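Local coordinates for MdbA protein (Corynebacterium diphtheriae, PDB 5C00) that probably catalyses disulfide bond formation in exported proteins as a DsbA-like thiol-disulfide oxidoreductase, supporting pilus assembly, toxin production and virulence, at residues A8-K19 with N137-G147. Numbering follows the deposited sequence.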
loop_
_atom_site.group_PDB
_atom_site.type_symbol
_atom_site.label_atom_id
_atom_site.label_comp_id
_atom_site.label_asym_id
_atom_site.label_seq_id
_atom_site.Cartn_x
_atom_site.Cartn_y
_atom_site.Cartn_z
ATOM N N ALA A 8 -10.393 -22.319 8.174
ATOM C CA ALA A 8 -10.213 -20.942 8.610
ATOM C C ALA A 8 -8.817 -20.834 9.211
ATOM O O ALA A 8 -8.423 -21.689 9.958
ATOM C CB ALA A 8 -11.243 -20.576 9.669
ATOM N N HIS A 9 -8.081 -19.789 8.863
ATOM C CA HIS A 9 -6.740 -19.543 9.378
ATOM C C HIS A 9 -6.661 -18.329 10.303
ATOM O O HIS A 9 -5.898 -18.359 11.279
ATOM C CB HIS A 9 -5.813 -19.313 8.180
ATOM C CG HIS A 9 -5.865 -20.422 7.191
ATOM N ND1 HIS A 9 -5.157 -21.584 7.368
ATOM C CD2 HIS A 9 -6.610 -20.594 6.072
ATOM C CE1 HIS A 9 -5.440 -22.419 6.387
ATOM N NE2 HIS A 9 -6.305 -21.842 5.580
ATOM N N GLN A 10 -7.392 -17.253 9.967
ATOM C CA GLN A 10 -7.470 -16.037 10.806
ATOM C C GLN A 10 -8.898 -15.674 11.193
ATOM O O GLN A 10 -9.751 -15.494 10.326
ATOM C CB GLN A 10 -6.900 -14.814 10.114
ATOM C CG GLN A 10 -5.424 -14.674 10.112
ATOM C CD GLN A 10 -4.796 -14.774 11.479
ATOM O OE1 GLN A 10 -5.114 -14.006 12.388
ATOM N NE2 GLN A 10 -3.900 -15.706 11.618
ATOM N N ALA A 11 -9.136 -15.521 12.497
ATOM C CA ALA A 11 -10.481 -15.252 13.020
ATOM C C ALA A 11 -11.437 -16.370 12.579
ATOM O O ALA A 11 -11.083 -17.542 12.708
ATOM C CB ALA A 11 -10.962 -13.845 12.625
ATOM N N ASN A 12 -12.614 -16.021 12.075
ATOM C CA ASN A 12 -13.614 -16.989 11.699
ATOM C C ASN A 12 -14.464 -16.356 10.629
ATOM O O ASN A 12 -14.312 -15.174 10.341
ATOM C CB ASN A 12 -14.486 -17.345 12.909
ATOM C CG ASN A 12 -15.245 -16.145 13.460
ATOM O OD1 ASN A 12 -16.124 -15.590 12.795
ATOM N ND2 ASN A 12 -14.927 -15.760 14.700
ATOM N N LYS A 13 -15.404 -17.109 10.079
ATOM C CA LYS A 13 -16.153 -16.626 8.901
ATOM C C LYS A 13 -17.212 -15.571 9.222
ATOM O O LYS A 13 -17.745 -14.970 8.317
ATOM C CB LYS A 13 -16.807 -17.803 8.150
ATOM C CG LYS A 13 -18.050 -18.385 8.797
ATOM C CD LYS A 13 -18.772 -19.391 7.871
ATOM C CE LYS A 13 -20.273 -19.523 8.158
ATOM N NZ LYS A 13 -20.661 -20.706 8.985
ATOM N N TYR A 14 -17.540 -15.365 10.501
ATOM C CA TYR A 14 -18.441 -14.293 10.902
ATOM C C TYR A 14 -17.739 -12.967 11.182
ATOM O O TYR A 14 -18.393 -11.969 11.221
ATOM C CB TYR A 14 -19.184 -14.666 12.182
ATOM C CG TYR A 14 -20.442 -15.467 11.994
ATOM C CD1 TYR A 14 -20.392 -16.755 11.460
ATOM C CD2 TYR A 14 -21.682 -14.959 12.367
ATOM C CE1 TYR A 14 -21.559 -17.502 11.277
ATOM C CE2 TYR A 14 -22.851 -15.722 12.229
ATOM C CZ TYR A 14 -22.776 -16.976 11.658
ATOM O OH TYR A 14 -23.939 -17.731 11.522
ATOM N N ALA A 15 -16.425 -12.969 11.397
ATOM C CA ALA A 15 -15.720 -11.794 11.950
ATOM C C ALA A 15 -15.846 -10.560 11.028
ATOM O O ALA A 15 -15.603 -10.656 9.837
ATOM C CB ALA A 15 -14.263 -12.106 12.185
ATOM N N ASP A 16 -16.274 -9.450 11.613
ATOM C CA ASP A 16 -16.467 -8.154 10.949
ATOM C C ASP A 16 -15.250 -7.291 11.360
ATOM O O ASP A 16 -14.879 -7.212 12.543
ATOM C CB ASP A 16 -17.721 -7.417 11.460
ATOM C CG ASP A 16 -19.063 -7.988 10.927
ATOM O OD1 ASP A 16 -19.086 -8.575 9.842
ATOM O OD2 ASP A 16 -20.107 -7.853 11.624
ATOM N N TYR A 17 -14.706 -6.576 10.395
ATOM C CA TYR A 17 -13.603 -5.645 10.617
ATOM C C TYR A 17 -14.141 -4.214 10.396
ATOM O O TYR A 17 -15.066 -3.994 9.611
ATOM C CB TYR A 17 -12.449 -5.909 9.623
ATOM C CG TYR A 17 -11.677 -7.219 9.857
ATOM C CD1 TYR A 17 -12.251 -8.468 9.539
ATOM C CD2 TYR A 17 -10.425 -7.222 10.439
ATOM C CE1 TYR A 17 -11.564 -9.668 9.777
ATOM C CE2 TYR A 17 -9.729 -8.403 10.676
ATOM C CZ TYR A 17 -10.291 -9.635 10.344
ATOM O OH TYR A 17 -9.600 -10.833 10.564
ATOM N N ASP A 18 -13.549 -3.256 11.077
ATOM C CA ASP A 18 -13.871 -1.856 10.804
ATOM C C ASP A 18 -13.430 -1.462 9.367
ATOM O O ASP A 18 -12.336 -1.849 8.916
ATOM C CB ASP A 18 -13.251 -0.957 11.848
ATOM C CG ASP A 18 -13.682 0.490 11.678
ATOM O OD1 ASP A 18 -14.894 0.755 11.362
ATOM O OD2 ASP A 18 -12.807 1.356 11.840
ATOM N N LYS A 19 -14.306 -0.735 8.661
ATOM C CA LYS A 19 -14.157 -0.404 7.247
ATOM C C LYS A 19 -14.524 1.054 6.951
ATOM O O LYS A 19 -15.721 1.386 6.871
ATOM C CB LYS A 19 -15.078 -1.294 6.441
ATOM C CG LYS A 19 -14.436 -2.487 5.753
ATOM C CD LYS A 19 -14.399 -2.316 4.219
ATOM C CE LYS A 19 -15.333 -3.255 3.468
ATOM N NZ LYS A 19 -14.887 -3.430 2.036
ATOM N N ASN A 137 -2.228 -17.896 3.690
ATOM C CA ASN A 137 -3.639 -18.185 3.934
ATOM C C ASN A 137 -4.197 -17.224 4.972
ATOM O O ASN A 137 -5.398 -16.996 4.996
ATOM C CB ASN A 137 -3.854 -19.639 4.342
ATOM C CG ASN A 137 -3.796 -20.590 3.158
ATOM O OD1 ASN A 137 -4.535 -20.469 2.192
ATOM N ND2 ASN A 137 -2.918 -21.524 3.231
ATOM N N ASP A 138 -3.325 -16.676 5.839
ATOM C CA ASP A 138 -3.747 -15.671 6.799
ATOM C C ASP A 138 -4.023 -14.379 6.087
ATOM O O ASP A 138 -5.070 -13.753 6.294
ATOM C CB ASP A 138 -2.690 -15.511 7.883
ATOM C CG ASP A 138 -2.437 -16.819 8.620
ATOM O OD1 ASP A 138 -3.346 -17.286 9.399
ATOM O OD2 ASP A 138 -1.373 -17.427 8.400
ATOM N N PHE A 139 -3.103 -13.943 5.231
ATOM C CA PHE A 139 -3.376 -12.750 4.449
ATOM C C PHE A 139 -4.669 -12.887 3.638
ATOM O O PHE A 139 -5.447 -11.921 3.474
ATOM C CB PHE A 139 -2.190 -12.437 3.552
ATOM C CG PHE A 139 -0.992 -11.938 4.312
ATOM C CD1 PHE A 139 -0.950 -10.629 4.754
ATOM C CD2 PHE A 139 0.081 -12.756 4.588
ATOM C CE1 PHE A 139 0.138 -10.152 5.469
ATOM C CE2 PHE A 139 1.186 -12.288 5.293
ATOM C CZ PHE A 139 1.222 -10.977 5.714
ATOM N N ALA A 140 -4.903 -14.065 3.091
ATOM C CA ALA A 140 -6.110 -14.280 2.283
ATOM C C ALA A 140 -7.395 -14.232 3.104
ATOM O O ALA A 140 -8.377 -13.646 2.684
ATOM C CB ALA A 140 -6.014 -15.600 1.546
ATOM N N ASP A 141 -7.381 -14.841 4.280
ATOM C CA ASP A 141 -8.598 -14.894 5.101
ATOM C C ASP A 141 -8.980 -13.440 5.418
ATOM O O ASP A 141 -10.159 -13.076 5.436
ATOM C CB ASP A 141 -8.380 -15.642 6.400
ATOM C CG ASP A 141 -8.607 -17.150 6.288
ATOM O OD1 ASP A 141 -8.639 -17.728 5.173
ATOM O OD2 ASP A 141 -8.773 -17.761 7.378
ATOM N N VAL A 142 -7.977 -12.629 5.768
ATOM C CA VAL A 142 -8.233 -11.269 6.191
ATOM C C VAL A 142 -8.764 -10.420 5.043
ATOM O O VAL A 142 -9.703 -9.628 5.221
ATOM C CB VAL A 142 -7.012 -10.624 6.883
ATOM C CG1 VAL A 142 -7.272 -9.152 7.172
ATOM C CG2 VAL A 142 -6.765 -11.338 8.184
ATOM N N ALA A 143 -8.178 -10.571 3.850
ATOM C CA ALA A 143 -8.697 -9.937 2.681
ATOM C C ALA A 143 -10.176 -10.284 2.459
ATOM O O ALA A 143 -10.974 -9.401 2.141
ATOM C CB ALA A 143 -7.868 -10.329 1.447
ATOM N N LYS A 144 -10.509 -11.555 2.525
ATOM C CA LYS A 144 -11.902 -11.994 2.318
ATOM C C LYS A 144 -12.820 -11.331 3.348
ATOM O O LYS A 144 -13.913 -10.835 3.022
ATOM C CB LYS A 144 -11.968 -13.499 2.443
ATOM C CG LYS A 144 -13.363 -14.083 2.405
ATOM C CD LYS A 144 -13.912 -13.988 1.008
ATOM C CE LYS A 144 -15.332 -14.542 0.951
ATOM N NZ LYS A 144 -16.295 -13.477 1.268
ATOM N N SER A 145 -12.394 -11.363 4.605
ATOM C CA SER A 145 -13.200 -10.767 5.682
ATOM C C SER A 145 -13.449 -9.277 5.429
ATOM O O SER A 145 -14.499 -8.767 5.802
ATOM C CB SER A 145 -12.517 -10.920 7.021
ATOM O OG SER A 145 -12.445 -12.284 7.422
ATOM N N LEU A 146 -12.485 -8.574 4.832
ATOM C CA LEU A 146 -12.632 -7.148 4.547
ATOM C C LEU A 146 -13.384 -6.855 3.264
ATOM O O LEU A 146 -13.598 -5.671 2.911
ATOM C CB LEU A 146 -11.254 -6.451 4.514
ATOM C CG LEU A 146 -10.784 -5.900 5.860
ATOM C CD1 LEU A 146 -9.327 -5.439 5.827
ATOM C CD2 LEU A 146 -11.644 -4.766 6.381
ATOM N N GLY A 147 -13.718 -7.884 2.506
ATOM C CA GLY A 147 -14.549 -7.677 1.348
ATOM C C GLY A 147 -14.001 -8.108 0.024
ATOM O O GLY A 147 -14.692 -7.924 -0.973
HETATM O O HOH W 1 -10.156 -12.938 9.023
HETATM O O HOH W 2 -11.677 -16.506 8.583
HETATM O O HOH W 3 -14.765 -12.970 8.392
HETATM O O HOH W 4 -15.541 -7.079 7.797
#
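Q10 meets D138 and D141 where the N-terminal arm, an irregular loop leading toward the thioredoxin-fold sheet, runs along helix 136-145 of this DsbA-like protein. Q10 CB lies 4.0 Å from V142 CG2, CG packs on D138 CB and OD1, CD lies 3.6 Å from D138 OD1, and a bend at chi2 (-53°) turns the amide back so that NE2 gives D138 OD1 a nearly straight bond of 2.8 Å. That oxygen is approached from above the carboxylate plane, though it lies in the amide plane.

An aspartate suits position 141 because D141 OD2 accepts two successive backbone N-H groups, H9 N at 2.6 Å on its syn side and Q10 N on its anti side, both tilted out of plane toward the same face, while OD1 salt-bridges R157. The H9 ring stacks on N137 CB in a CH-pi contact; N137 OD1 binds R157.

Farther along, Y17 CB meets L146 CD2, and its hydroxyl shares a water with Q10 O and S145 OG. G147 closes the helix in a Schellman motif; its positive phi (122°) would jam a CB against the preceding carbonyl oxygen, hence glycine. K19's long chain, bent at chi2 and chi3, brings NZ within 2.7 Å of L146 O.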